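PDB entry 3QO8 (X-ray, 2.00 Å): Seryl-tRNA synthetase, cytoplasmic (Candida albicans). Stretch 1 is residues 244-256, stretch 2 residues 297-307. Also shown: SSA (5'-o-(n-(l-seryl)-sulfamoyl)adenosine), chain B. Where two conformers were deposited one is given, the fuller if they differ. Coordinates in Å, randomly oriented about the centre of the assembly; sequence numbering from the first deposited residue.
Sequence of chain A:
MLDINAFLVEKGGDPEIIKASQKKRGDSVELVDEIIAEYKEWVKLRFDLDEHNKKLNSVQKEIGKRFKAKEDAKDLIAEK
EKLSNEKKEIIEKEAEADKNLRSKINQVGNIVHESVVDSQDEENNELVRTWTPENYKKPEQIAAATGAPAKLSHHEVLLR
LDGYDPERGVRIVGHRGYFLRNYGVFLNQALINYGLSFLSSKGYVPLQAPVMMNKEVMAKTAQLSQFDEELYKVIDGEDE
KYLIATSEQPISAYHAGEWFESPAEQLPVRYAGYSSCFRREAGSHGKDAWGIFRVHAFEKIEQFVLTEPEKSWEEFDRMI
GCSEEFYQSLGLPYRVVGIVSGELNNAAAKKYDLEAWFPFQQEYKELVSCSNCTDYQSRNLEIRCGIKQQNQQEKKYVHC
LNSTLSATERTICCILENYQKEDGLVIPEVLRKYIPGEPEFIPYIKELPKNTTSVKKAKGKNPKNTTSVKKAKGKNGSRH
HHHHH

Stretch 1 (244-256) IATSEQPISAYHA
Stretch 2 (297-307) AFEKIEQFVLT

How do the two backbones lie against each other? Residues 297-307 form one extended strand, with phi from -155° to -89° and psi from 123° to 171°. Stretch 1 arrives as a loop and turns into a helix that includes 248-252, its axis running at 29° to the strand in the same N-to-C sense, 9.5 Å away at closest approach. The register pairs Thr246 CA with Lys300 CA at 7.4 Å, Ser247 CA with Glu302 CA at 6.7 Å and Glu248 CA with Phe304 CA at 6.7 Å. Strand alternation turns Lys300, Glu302, Phe304 and Leu306 toward stretch 1, while Ile301, Gln303 and Val305 point away. Together the stretches bury 454 Å².

What does the start of the strand contribute? Phe298 (chi1 63°, chi2 93°) only brushes stretch 1, its CZ lying 4.3 Å from Ala245 O. The adenine of SSA covers one face of its ring, with Phe298 CE2 3.4 Å from SSA C5.

How does Lys300 bind the loop? Its chain, t, t, p, p, carries NZ to donate to Thr246 OG1 at 2.8 Å, the one direct hydrogen bond between the stretches. Thr246 (chi1 159°) also caps the helix, OG1 accepting from Glu248 N at 3.0 Å. Water 1 adds a bridge: it lies 2.8 Å from Ser247 OG, donates to Lys300 O at 2.8 Å and accepts from Lys300 NZ at 3.2 Å.

Why can two glutamates sit so near each other? Glu302 (t, p, chi3 -6°) forms a salt bridge from OE1 to Lys300 NZ at 3.0 Å, and its CB packs 3.1 Å from Ser247 OG. Glu302 OE2 is 4.5 Å from Glu248 OE1, but the amine of the seryl group lies between these like charges: SSA N10 donates to Glu302 OE2 at 2.7 Å, Glu248 OE1 at 2.8 Å and Thr246 OG1 at 3.0 Å. SSA OG donates to Glu302 OE1 at 2.7 Å, so the contact also forms a binding site for the serine moiety.

What closes the far end? Phe304 (chi1 -172°, chi2 91°) gives the largest buried patch, 95 Å². Its CD2 meets Ile251 CG2 at 3.7 Å, its CZ meets Ser252 CA at 3.5 Å, and Ile251 O and Ser252 N lie over one ring face. Ser252 (chi1 73°) donates from OG to Gln249 O at 2.8 Å. Leu306 (m, p) places CD2 4.0 Å from CD2 of His255 (chi1 -68°, chi2 -68°).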

# COMPACT_ATOMS: atom_id res chain seq x y z
N ILE A 244 -7.29 -1.64 2.31
CA ILE A 244 -7.70 -2.84 3.04
C ILE A 244 -6.97 -2.96 4.38
O ILE A 244 -5.83 -2.53 4.50
CB ILE A 244 -7.49 -4.12 2.20
CG1 ILE A 244 -5.99 -4.43 2.02
CG2 ILE A 244 -8.24 -4.01 0.84
CD1 ILE A 244 -5.69 -5.75 1.26
N ALA A 245 -7.66 -3.53 5.37
CA ALA A 245 -7.08 -3.82 6.68
C ALA A 245 -6.45 -5.21 6.70
O ALA A 245 -5.65 -5.52 7.58
CB ALA A 245 -8.17 -3.71 7.79
N THR A 246 -6.82 -6.03 5.72
CA THR A 246 -6.37 -7.42 5.68
C THR A 246 -6.77 -7.99 4.33
O THR A 246 -7.80 -7.61 3.78
CB THR A 246 -7.02 -8.29 6.82
OG1 THR A 246 -6.95 -9.68 6.47
CG2 THR A 246 -8.48 -7.92 7.02
N SER A 247 -5.95 -8.89 3.78
CA SER A 247 -6.30 -9.50 2.50
C SER A 247 -7.59 -10.31 2.56
O SER A 247 -8.17 -10.65 1.53
CB SER A 247 -5.14 -10.33 1.92
OG SER A 247 -4.78 -11.42 2.77
N GLU A 248 -8.04 -10.60 3.79
CA GLU A 248 -9.33 -11.25 4.01
C GLU A 248 -10.42 -10.51 3.24
O GLU A 248 -11.30 -11.12 2.64
CB GLU A 248 -9.67 -11.26 5.50
CG GLU A 248 -11.01 -11.90 5.83
CD GLU A 248 -11.59 -11.45 7.18
OE1 GLU A 248 -10.82 -11.13 8.13
OE2 GLU A 248 -12.84 -11.41 7.29
N GLN A 249 -10.36 -9.19 3.28
CA GLN A 249 -11.41 -8.36 2.68
C GLN A 249 -11.54 -8.56 1.17
O GLN A 249 -12.60 -8.99 0.70
CB GLN A 249 -11.24 -6.90 3.10
CG GLN A 249 -11.69 -6.69 4.55
CD GLN A 249 -11.04 -5.48 5.22
OE1 GLN A 249 -10.09 -4.89 4.71
NE2 GLN A 249 -11.56 -5.12 6.39
N PRO A 250 -10.47 -8.29 0.39
CA PRO A 250 -10.65 -8.48 -1.06
C PRO A 250 -10.76 -9.96 -1.46
O PRO A 250 -11.48 -10.30 -2.39
CB PRO A 250 -9.39 -7.83 -1.67
CG PRO A 250 -8.34 -7.83 -0.56
CD PRO A 250 -9.17 -7.69 0.74
N ILE A 251 -10.07 -10.84 -0.75
CA ILE A 251 -10.11 -12.25 -1.11
C ILE A 251 -11.49 -12.85 -0.80
O ILE A 251 -11.97 -13.73 -1.51
CB ILE A 251 -8.97 -13.05 -0.43
CG1 ILE A 251 -7.61 -12.53 -0.94
CG2 ILE A 251 -9.15 -14.56 -0.66
CD1 ILE A 251 -6.36 -13.19 -0.32
N SER A 252 -12.16 -12.36 0.24
CA SER A 252 -13.51 -12.84 0.53
C SER A 252 -14.44 -12.47 -0.63
O SER A 252 -15.39 -13.19 -0.93
CB SER A 252 -14.04 -12.29 1.86
OG SER A 252 -14.38 -10.92 1.76
N ALA A 253 -14.16 -11.35 -1.29
CA ALA A 253 -15.01 -10.91 -2.40
C ALA A 253 -14.58 -11.51 -3.74
O ALA A 253 -15.23 -11.28 -4.76
CB ALA A 253 -15.02 -9.39 -2.50
N TYR A 254 -13.47 -12.25 -3.74
CA TYR A 254 -12.90 -12.83 -4.96
C TYR A 254 -13.94 -13.66 -5.73
O TYR A 254 -14.07 -13.53 -6.95
CB TYR A 254 -11.69 -13.70 -4.59
CG TYR A 254 -10.82 -14.18 -5.74
CD1 TYR A 254 -9.96 -13.31 -6.41
CD2 TYR A 254 -10.82 -15.52 -6.12
CE1 TYR A 254 -9.14 -13.75 -7.44
CE2 TYR A 254 -10.00 -15.97 -7.15
CZ TYR A 254 -9.16 -15.08 -7.80
OH TYR A 254 -8.36 -15.53 -8.82
N HIS A 255 -14.69 -14.50 -5.02
CA HIS A 255 -15.69 -15.35 -5.65
C HIS A 255 -17.12 -14.83 -5.49
O HIS A 255 -18.07 -15.58 -5.66
CB HIS A 255 -15.62 -16.79 -5.11
CG HIS A 255 -14.38 -17.52 -5.51
ND1 HIS A 255 -14.12 -17.88 -6.81
CD2 HIS A 255 -13.32 -17.95 -4.77
CE1 HIS A 255 -12.95 -18.50 -6.87
NE2 HIS A 255 -12.45 -18.56 -5.64
N ALA A 256 -17.26 -13.55 -5.15
CA ALA A 256 -18.59 -12.94 -5.05
C ALA A 256 -19.41 -13.23 -6.31
O ALA A 256 -18.89 -13.11 -7.43
CB ALA A 256 -18.49 -11.44 -4.84
N ALA A 297 0.79 0.16 8.96
CA ALA A 297 0.98 -0.57 7.70
C ALA A 297 1.85 -1.78 7.99
O ALA A 297 2.89 -1.65 8.64
CB ALA A 297 1.67 0.34 6.64
N PHE A 298 1.42 -2.95 7.55
CA PHE A 298 2.20 -4.17 7.78
C PHE A 298 1.85 -5.20 6.72
O PHE A 298 0.82 -5.07 6.04
CB PHE A 298 1.97 -4.73 9.22
CG PHE A 298 0.54 -5.15 9.50
CD1 PHE A 298 0.14 -6.46 9.30
CD2 PHE A 298 -0.39 -4.23 9.97
CE1 PHE A 298 -1.18 -6.85 9.57
CE2 PHE A 298 -1.70 -4.60 10.22
CZ PHE A 298 -2.10 -5.91 10.03
N GLU A 299 2.72 -6.19 6.54
CA GLU A 299 2.43 -7.29 5.61
C GLU A 299 1.85 -8.50 6.34
O GLU A 299 2.15 -8.73 7.51
CB GLU A 299 3.69 -7.69 4.84
CG GLU A 299 4.11 -6.65 3.76
CD GLU A 299 4.58 -5.35 4.39
OE1 GLU A 299 5.62 -5.36 5.07
OE2 GLU A 299 3.92 -4.31 4.19
N LYS A 300 1.03 -9.28 5.64
CA LYS A 300 0.41 -10.44 6.26
C LYS A 300 0.16 -11.53 5.22
O LYS A 300 -0.41 -11.27 4.15
CB LYS A 300 -0.90 -10.06 6.97
CG LYS A 300 -1.61 -11.25 7.68
CD LYS A 300 -2.74 -10.79 8.65
CE LYS A 300 -3.79 -9.90 7.94
NZ LYS A 300 -4.29 -10.50 6.66
N ILE A 301 0.62 -12.74 5.54
CA ILE A 301 0.20 -13.94 4.84
C ILE A 301 -1.04 -14.49 5.55
O ILE A 301 -1.01 -14.80 6.75
CB ILE A 301 1.31 -15.01 4.81
CG1 ILE A 301 2.59 -14.43 4.18
CG2 ILE A 301 0.82 -16.25 4.07
CD1 ILE A 301 2.35 -13.75 2.83
N GLU A 302 -2.12 -14.62 4.78
CA GLU A 302 -3.45 -14.94 5.26
C GLU A 302 -3.89 -16.30 4.72
O GLU A 302 -3.66 -16.61 3.54
CB GLU A 302 -4.41 -13.87 4.71
CG GLU A 302 -5.88 -14.06 5.10
CD GLU A 302 -6.15 -13.66 6.55
OE1 GLU A 302 -5.18 -13.34 7.27
OE2 GLU A 302 -7.34 -13.65 6.96
N GLN A 303 -4.51 -17.12 5.56
CA GLN A 303 -5.24 -18.30 5.06
C GLN A 303 -6.68 -17.90 4.79
O GLN A 303 -7.35 -17.36 5.67
CB GLN A 303 -5.28 -19.41 6.12
CG GLN A 303 -3.95 -19.94 6.55
CD GLN A 303 -4.12 -21.05 7.57
OE1 GLN A 303 -4.65 -22.11 7.26
NE2 GLN A 303 -3.70 -20.80 8.81
N PHE A 304 -7.17 -18.16 3.58
CA PHE A 304 -8.58 -17.92 3.34
C PHE A 304 -9.16 -19.14 2.64
O PHE A 304 -8.64 -19.58 1.61
CB PHE A 304 -8.85 -16.65 2.51
CG PHE A 304 -10.33 -16.31 2.42
CD1 PHE A 304 -10.91 -15.46 3.36
CD2 PHE A 304 -11.13 -16.89 1.46
CE1 PHE A 304 -12.27 -15.17 3.31
CE2 PHE A 304 -12.50 -16.62 1.40
CZ PHE A 304 -13.07 -15.76 2.32
N VAL A 305 -10.24 -19.66 3.20
CA VAL A 305 -10.78 -20.93 2.74
C VAL A 305 -12.28 -20.88 2.58
O VAL A 305 -12.98 -20.31 3.42
CB VAL A 305 -10.43 -22.08 3.72
CG1 VAL A 305 -10.95 -23.42 3.18
CG2 VAL A 305 -8.92 -22.15 3.95
N LEU A 306 -12.77 -21.48 1.50
CA LEU A 306 -14.19 -21.67 1.29
C LEU A 306 -14.43 -23.17 1.30
O LEU A 306 -13.69 -23.92 0.67
CB LEU A 306 -14.61 -21.08 -0.07
CG LEU A 306 -14.40 -19.59 -0.34
CD1 LEU A 306 -12.95 -19.32 -0.69
CD2 LEU A 306 -15.28 -19.14 -1.52
N THR A 307 -15.46 -23.60 2.02
CA THR A 307 -15.77 -25.00 2.13
C THR A 307 -17.28 -25.19 2.06
O THR A 307 -18.04 -24.22 2.13
CB THR A 307 -15.39 -25.57 3.53
OG1 THR A 307 -16.34 -25.12 4.50
CG2 THR A 307 -14.01 -25.12 3.97
N10 SSA B . -8.12 -11.60 8.46
CA SSA B . -8.00 -11.84 9.90
CB SSA B . -7.06 -13.01 10.16
OG SSA B . -5.70 -12.64 9.84
C9 SSA B . -7.50 -10.60 10.60
O9 SSA B . -7.14 -9.61 9.97
N8 SSA B . -7.46 -10.66 11.92
S1 SSA B . -6.68 -9.59 12.82
O1S SSA B . -7.31 -8.30 12.83
O2S SSA B . -6.59 -10.10 14.15
O5' SSA B . -5.24 -9.44 12.30
C5' SSA B . -4.41 -10.57 12.11
C4' SSA B . -3.04 -10.31 12.74
O4' SSA B . -2.37 -9.16 12.18
C3' SSA B . -3.09 -10.01 14.22
O3' SSA B . -3.26 -11.24 14.96
C2' SSA B . -1.73 -9.36 14.43
O2' SSA B . -0.69 -10.35 14.50
C1' SSA B . -1.53 -8.56 13.15
N9 SSA B . -1.93 -7.15 13.35
C8 SSA B . -3.18 -6.69 13.53
N7 SSA B . -3.13 -5.35 13.69
C5 SSA B . -1.83 -4.99 13.59
C6 SSA B . -1.18 -3.77 13.65
N6 SSA B . -1.91 -2.65 13.86
N1 SSA B . 0.16 -3.73 13.51
C2 SSA B . 0.86 -4.85 13.31
N3 SSA B . 0.25 -6.04 13.23
C4 SSA B . -1.09 -6.13 13.38
O HOH W 1 -2.79 -9.90 3.91